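Local coordinates for adenosine monophosphate-protein transferase (Thermoplasma acidophilum, PDB 1RLH) that is of unknown function but belongs to the adenosine-specific kinase family and may transfer adenosine monophosphate to proteins, at residues A[48-53]-A[107-112]; A[67-72]-A[81-86]. All blocks are in the same frame, centred on the assembly; numbering follows the deposited sequence.

Contact 1: residues A[48-53]-A[107-112]; sequences RTHVPG and ILNAVK
His50 and Asn109 meet where the loop after helix 41-46 approaches helix 104-115. CB of Asn109 sits over one face of the imidazole, 3.7 Å from the ring centroid and 25° off the ring normal. This is a CH-pi contact, shifted toward the ND1 side: Asn109 CB lies 3.4 Å from His50 ND1. The amide does not lie flat on the ring. The two planes are 49° apart, and the two side chains lie roughly perpendicular.

A water joins the polar atoms of the same pair. It accepts a hydrogen bond from Asn109 ND2 at 2.8 Å and is hydrogen-bonded to His50 ND1, also at 2.8 Å. The opposite face of the imidazole carries Thr49 OG1, 3.6 Å above the plane and over its centre, so the ring is held between two neighbours. His50 CG is anti to its carbonyl carbon (chi1 -57°), which carries the ring out to the helix.

The backbones also come close here, with the CA atoms of His50 and Ala110 5.9 Å apart. Further out, His50 O is hydrogen-bonded to Asn106 ND2 on the same helix. Val51 and Ala110 both rest on Ile99 of strand 94-100. The arrangement is local loop-to-helix packing in an alpha+beta fold, with both elements set against one strand of the five-stranded antiparallel sheet.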
loop_
_atom_site.group_PDB
_atom_site.type_symbol
_atom_site.label_atom_id
_atom_site.label_comp_id
_atom_site.label_asym_id
_atom_site.label_seq_id
_atom_site.Cartn_x
_atom_site.Cartn_y
_atom_site.Cartn_z
ATOM N N ARG A 48 -4.785 -5.961 -13.825
ATOM C CA ARG A 48 -4.474 -7.246 -14.438
ATOM C C ARG A 48 -3.767 -7.132 -15.786
ATOM O O ARG A 48 -2.734 -7.763 -16.001
ATOM C CB ARG A 48 -5.748 -8.078 -14.602
ATOM C CG ARG A 48 -5.483 -9.575 -14.646
ATOM C CD ARG A 48 -6.766 -10.376 -14.823
ATOM N NE ARG A 48 -6.657 -11.719 -14.253
ATOM C CZ ARG A 48 -5.738 -12.616 -14.594
ATOM N NH1 ARG A 48 -4.830 -12.326 -15.513
ATOM N NH2 ARG A 48 -5.728 -13.810 -14.013
ATOM N N THR A 49 -4.318 -6.326 -16.689
ATOM C CA THR A 49 -3.737 -6.158 -18.019
ATOM C C THR A 49 -2.368 -5.489 -18.015
ATOM O O THR A 49 -1.618 -5.597 -18.986
ATOM C CB THR A 49 -4.663 -5.337 -18.936
ATOM O OG1 THR A 49 -4.800 -4.008 -18.416
ATOM C CG2 THR A 49 -6.034 -5.986 -19.021
ATOM N N HIS A 50 -2.035 -4.806 -16.925
ATOM C CA HIS A 50 -0.754 -4.115 -16.827
ATOM C C HIS A 50 0.340 -4.950 -16.169
ATOM O O HIS A 50 1.528 -4.664 -16.320
ATOM C CB HIS A 50 -0.946 -2.803 -16.069
ATOM C CG HIS A 50 -1.964 -1.902 -16.695
ATOM N ND1 HIS A 50 -1.804 -1.367 -17.955
ATOM C CD2 HIS A 50 -3.174 -1.482 -16.257
ATOM C CE1 HIS A 50 -2.875 -0.657 -18.268
ATOM N NE2 HIS A 50 -3.721 -0.711 -17.256
ATOM N N VAL A 51 -0.059 -5.991 -15.449
ATOM C CA VAL A 51 0.900 -6.860 -14.781
ATOM C C VAL A 51 1.198 -8.191 -15.486
ATOM O O VAL A 51 1.956 -9.006 -14.963
ATOM C CB VAL A 51 0.453 -7.171 -13.335
ATOM C CG1 VAL A 51 0.518 -5.914 -12.483
ATOM C CG2 VAL A 51 -0.957 -7.735 -13.340
ATOM N N PRO A 52 0.613 -8.433 -16.678
ATOM C CA PRO A 52 0.897 -9.703 -17.353
ATOM C C PRO A 52 2.378 -9.859 -17.645
ATOM O O PRO A 52 3.046 -8.898 -18.022
ATOM C CB PRO A 52 0.081 -9.605 -18.639
ATOM C CG PRO A 52 -1.057 -8.739 -18.252
ATOM C CD PRO A 52 -0.359 -7.658 -17.463
ATOM N N GLY A 53 2.888 -11.070 -17.471
ATOM C CA GLY A 53 4.292 -11.310 -17.733
ATOM C C GLY A 53 5.176 -10.955 -16.556
ATOM O O GLY A 53 6.364 -11.283 -16.547
ATOM N N ILE A 107 4.281 -0.329 -14.823
ATOM C CA ILE A 107 4.210 0.115 -13.438
ATOM C C ILE A 107 3.436 1.432 -13.377
ATOM O O ILE A 107 2.528 1.592 -12.565
ATOM C CB ILE A 107 5.624 0.334 -12.851
ATOM C CG1 ILE A 107 6.393 -0.990 -12.825
ATOM C CG2 ILE A 107 5.524 0.919 -11.457
ATOM C CD1 ILE A 107 5.726 -2.076 -12.004
ATOM N N LEU A 108 3.795 2.367 -14.251
ATOM C CA LEU A 108 3.132 3.666 -14.300
ATOM C C LEU A 108 1.642 3.512 -14.589
ATOM O O LEU A 108 0.816 4.183 -13.974
ATOM C CB LEU A 108 3.764 4.551 -15.375
ATOM C CG LEU A 108 5.245 4.901 -15.228
ATOM C CD1 LEU A 108 5.684 5.745 -16.417
ATOM C CD2 LEU A 108 5.478 5.653 -13.925
ATOM N N ASN A 109 1.299 2.635 -15.530
ATOM C CA ASN A 109 -0.104 2.422 -15.871
ATOM C C ASN A 109 -0.868 1.786 -14.715
ATOM O O ASN A 109 -2.041 2.082 -14.504
ATOM C CB ASN A 109 -0.238 1.552 -17.124
ATOM C CG ASN A 109 0.074 2.316 -18.395
ATOM O OD1 ASN A 109 -0.117 3.531 -18.461
ATOM N ND2 ASN A 109 0.535 1.606 -19.418
ATOM N N ALA A 110 -0.201 0.911 -13.971
ATOM C CA ALA A 110 -0.836 0.269 -12.826
ATOM C C ALA A 110 -1.235 1.362 -11.835
ATOM O O ALA A 110 -2.328 1.335 -11.264
ATOM C CB ALA A 110 0.132 -0.708 -12.171
ATOM N N VAL A 111 -0.342 2.330 -11.641
ATOM C CA VAL A 111 -0.609 3.430 -10.719
ATOM C C VAL A 111 -1.765 4.281 -11.228
ATOM O O VAL A 111 -2.679 4.612 -10.470
ATOM C CB VAL A 111 0.628 4.335 -10.534
ATOM C CG1 VAL A 111 0.286 5.505 -9.618
ATOM C CG2 VAL A 111 1.773 3.530 -9.950
ATOM N N LYS A 112 -1.726 4.631 -12.513
ATOM C CA LYS A 112 -2.787 5.439 -13.108
ATOM C C LYS A 112 -4.136 4.755 -12.932
ATOM O O LYS A 112 -5.140 5.405 -12.645
ATOM C CB LYS A 112 -2.536 5.656 -14.606
ATOM C CG LYS A 112 -1.318 6.496 -14.944
ATOM C CD LYS A 112 -1.192 6.647 -16.459
ATOM C CE LYS A 112 -0.003 7.508 -16.849
ATOM N NZ LYS A 112 -0.151 8.903 -16.350
HETATM O O HOH W 1 0.695 -1.186 -19.181
#

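Contact 2: residues A[67-72]-A[81-86]; sequences RLIRYD and ACIENI
Ile69, Tyr71, Ile83 and Ile86 join strand 69-73 to helix 76-89 through apolar contacts. The Ile69 and Ile86 side chains run alongside each other, pointing opposite ways. The closest atoms are Ile69 CG1 and Ile86 CG2, at 3.6 Å. Ile69 CD1 also reaches Ile86 CG2, at 3.7 Å, so one methyl of the helix meets both atoms of the longer branch. The other branch, Ile69 CG2, packs against Ile86 as well and touches Ile83 CG2 more loosely, at 4.2 Å. Cutting Ile69 back to an alanine would probably open a gap beside Ile86 CG2 and leave Ile83 CG2 without this neighbour.

The aromatic contact is of the CH-pi kind. Ile83 CD1 lies over one face of the Tyr71 ring, 4.1 Å from its centroid and 29° off the normal. It is offset toward CD2 of Tyr71, which it approaches to 3.7 Å. Ile83 has CG1 anti to its carbonyl carbon, and this branch carries CD1 to the ring.

The charged residues take no part in this packing. CB of Arg70 is directed away from the helix, and its guanidinium makes salt bridges with Glu62 and Asp66, while Glu84 bridges to Arg87 and Arg88.

The axes of the strand and helix segments approach to 8.9 Å and run nearly antiparallel, at 158°. Ile86 also touches Val96 of strand 94-100. This is the packing of an alpha+beta fold: a helix packed on an antiparallel sheet, here reaching its edge strand 69-73.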
loop_
_atom_site.group_PDB
_atom_site.type_symbol
_atom_site.label_atom_id
_atom_site.label_comp_id
_atom_site.label_asym_id
_atom_site.label_seq_id
_atom_site.Cartn_x
_atom_site.Cartn_y
_atom_site.Cartn_z
ATOM N N ARG A 67 -13.672 -7.538 8.021
ATOM C CA ARG A 67 -12.448 -6.827 8.401
ATOM C C ARG A 67 -11.195 -7.679 8.202
ATOM O O ARG A 67 -10.272 -7.650 9.017
ATOM C CB ARG A 67 -12.531 -6.379 9.864
ATOM C CG ARG A 67 -13.591 -5.314 10.126
ATOM C CD ARG A 67 -13.782 -5.067 11.617
ATOM N NE ARG A 67 -12.540 -4.695 12.290
ATOM C CZ ARG A 67 -12.444 -4.468 13.598
ATOM N NH1 ARG A 67 -13.520 -4.578 14.370
ATOM N NH2 ARG A 67 -11.280 -4.132 14.140
ATOM N N LEU A 68 -11.159 -8.431 7.109
ATOM C CA LEU A 68 -10.013 -9.286 6.833
ATOM C C LEU A 68 -9.036 -8.671 5.838
ATOM O O LEU A 68 -9.416 -7.857 5.005
ATOM C CB LEU A 68 -10.491 -10.633 6.279
ATOM C CG LEU A 68 -11.334 -11.512 7.204
ATOM C CD1 LEU A 68 -11.809 -12.750 6.442
ATOM C CD2 LEU A 68 -10.501 -11.905 8.417
ATOM N N ILE A 69 -7.771 -9.059 5.948
ATOM C CA ILE A 69 -6.767 -8.605 5.002
ATOM C C ILE A 69 -7.046 -9.509 3.806
ATOM O O ILE A 69 -7.075 -10.736 3.943
ATOM C CB ILE A 69 -5.330 -8.850 5.522
ATOM C CG1 ILE A 69 -5.042 -7.913 6.702
ATOM C CG2 ILE A 69 -4.319 -8.638 4.398
ATOM C CD1 ILE A 69 -3.625 -8.017 7.255
ATOM N N ARG A 70 -7.284 -8.901 2.652
ATOM C CA ARG A 70 -7.589 -9.636 1.429
ATOM C C ARG A 70 -6.382 -9.576 0.500
ATOM O O ARG A 70 -5.618 -8.611 0.532
ATOM C CB ARG A 70 -8.806 -9.007 0.747
ATOM C CG ARG A 70 -10.025 -8.871 1.654
ATOM C CD ARG A 70 -10.641 -10.226 1.969
ATOM N NE ARG A 70 -11.844 -10.112 2.790
ATOM C CZ ARG A 70 -12.738 -11.086 2.937
ATOM N NH1 ARG A 70 -12.568 -12.243 2.312
ATOM N NH2 ARG A 70 -13.796 -10.912 3.717
ATOM N N TYR A 71 -6.208 -10.592 -0.339
ATOM C CA TYR A 71 -5.054 -10.603 -1.225
ATOM C C TYR A 71 -5.260 -11.360 -2.528
ATOM O O TYR A 71 -6.213 -12.120 -2.683
ATOM C CB TYR A 71 -3.849 -11.192 -0.483
ATOM C CG TYR A 71 -4.010 -12.659 -0.137
ATOM C CD1 TYR A 71 -3.706 -13.654 -1.068
ATOM C CD2 TYR A 71 -4.502 -13.052 1.108
ATOM C CE1 TYR A 71 -3.892 -15.008 -0.766
ATOM C CE2 TYR A 71 -4.691 -14.401 1.417
ATOM C CZ TYR A 71 -4.384 -15.369 0.476
ATOM O OH TYR A 71 -4.570 -16.701 0.776
ATOM N N ASP A 72 -4.339 -11.134 -3.458
ATOM C CA ASP A 72 -4.337 -11.777 -4.766
ATOM C C ASP A 72 -2.918 -11.611 -5.298
ATOM O O ASP A 72 -2.139 -10.821 -4.761
ATOM C CB ASP A 72 -5.332 -11.102 -5.720
ATOM C CG ASP A 72 -6.688 -11.800 -5.753
ATOM O OD1 ASP A 72 -6.730 -13.012 -6.049
ATOM O OD2 ASP A 72 -7.716 -11.136 -5.494
ATOM N N ALA A 81 4.475 -10.357 1.386
ATOM C CA ALA A 81 4.977 -9.037 1.743
ATOM C C ALA A 81 3.812 -8.047 1.786
ATOM O O ALA A 81 3.766 -7.185 2.662
ATOM C CB ALA A 81 6.027 -8.579 0.737
ATOM N N CYS A 82 2.876 -8.169 0.843
ATOM C CA CYS A 82 1.710 -7.279 0.809
ATOM C C CYS A 82 0.846 -7.471 2.046
ATOM O O CYS A 82 0.334 -6.510 2.618
ATOM C CB CYS A 82 0.856 -7.535 -0.437
ATOM S SG CYS A 82 1.567 -6.918 -1.970
ATOM N N ILE A 83 0.666 -8.724 2.447
ATOM C CA ILE A 83 -0.130 -9.025 3.628
ATOM C C ILE A 83 0.536 -8.417 4.856
ATOM O O ILE A 83 -0.121 -7.770 5.671
ATOM C CB ILE A 83 -0.280 -10.558 3.818
ATOM C CG1 ILE A 83 -1.164 -11.131 2.706
ATOM C CG2 ILE A 83 -0.881 -10.864 5.185
ATOM C CD1 ILE A 83 -1.204 -12.649 2.655
ATOM N N GLU A 84 1.846 -8.617 4.981
ATOM C CA GLU A 84 2.583 -8.080 6.121
ATOM C C GLU A 84 2.503 -6.552 6.159
ATOM O O GLU A 84 2.331 -5.961 7.225
ATOM C CB GLU A 84 4.048 -8.538 6.056
ATOM C CG GLU A 84 4.984 -7.941 7.118
ATOM C CD GLU A 84 4.584 -8.261 8.551
ATOM O OE1 GLU A 84 3.751 -9.167 8.766
ATOM O OE2 GLU A 84 5.119 -7.607 9.471
ATOM N N ASN A 85 2.623 -5.912 5.000
ATOM C CA ASN A 85 2.557 -4.456 4.949
ATOM C C ASN A 85 1.187 -3.936 5.366
ATOM O O ASN A 85 1.095 -2.941 6.079
ATOM C CB ASN A 85 2.922 -3.945 3.554
ATOM C CG ASN A 85 4.398 -4.104 3.255
ATOM O OD1 ASN A 85 5.228 -4.053 4.164
ATOM N ND2 ASN A 85 4.738 -4.282 1.982
ATOM N N ILE A 86 0.128 -4.607 4.921
ATOM C CA ILE A 86 -1.229 -4.209 5.288
ATOM C C ILE A 86 -1.381 -4.359 6.800
ATOM O O ILE A 86 -1.984 -3.513 7.461
ATOM C CB ILE A 86 -2.291 -5.088 4.577
ATOM C CG1 ILE A 86 -2.343 -4.742 3.087
ATOM C CG2 ILE A 86 -3.674 -4.876 5.210
ATOM C CD1 ILE A 86 -2.798 -3.313 2.804
#

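Overall arrangement
Contacts 1 and 2 both involve the five-stranded antiparallel sheet. Their centres are about 19 Å apart, and their nearest atoms are about 8 Å apart without touching. Along the chain, 48-53 comes first, then 67-72 and 81-86, and 107-112 last, so both segments of contact 2 fall between those of contact 1. The sheet is their common support. Strand 94-100, at its centre, touches helix 76-89 of contact 2 and helix 104-115 of contact 1. Contact 2 extends to the edge strand 69-73. Together the contacts tie two helices and a connecting loop to one sheet within the adenosine-specific kinase family region.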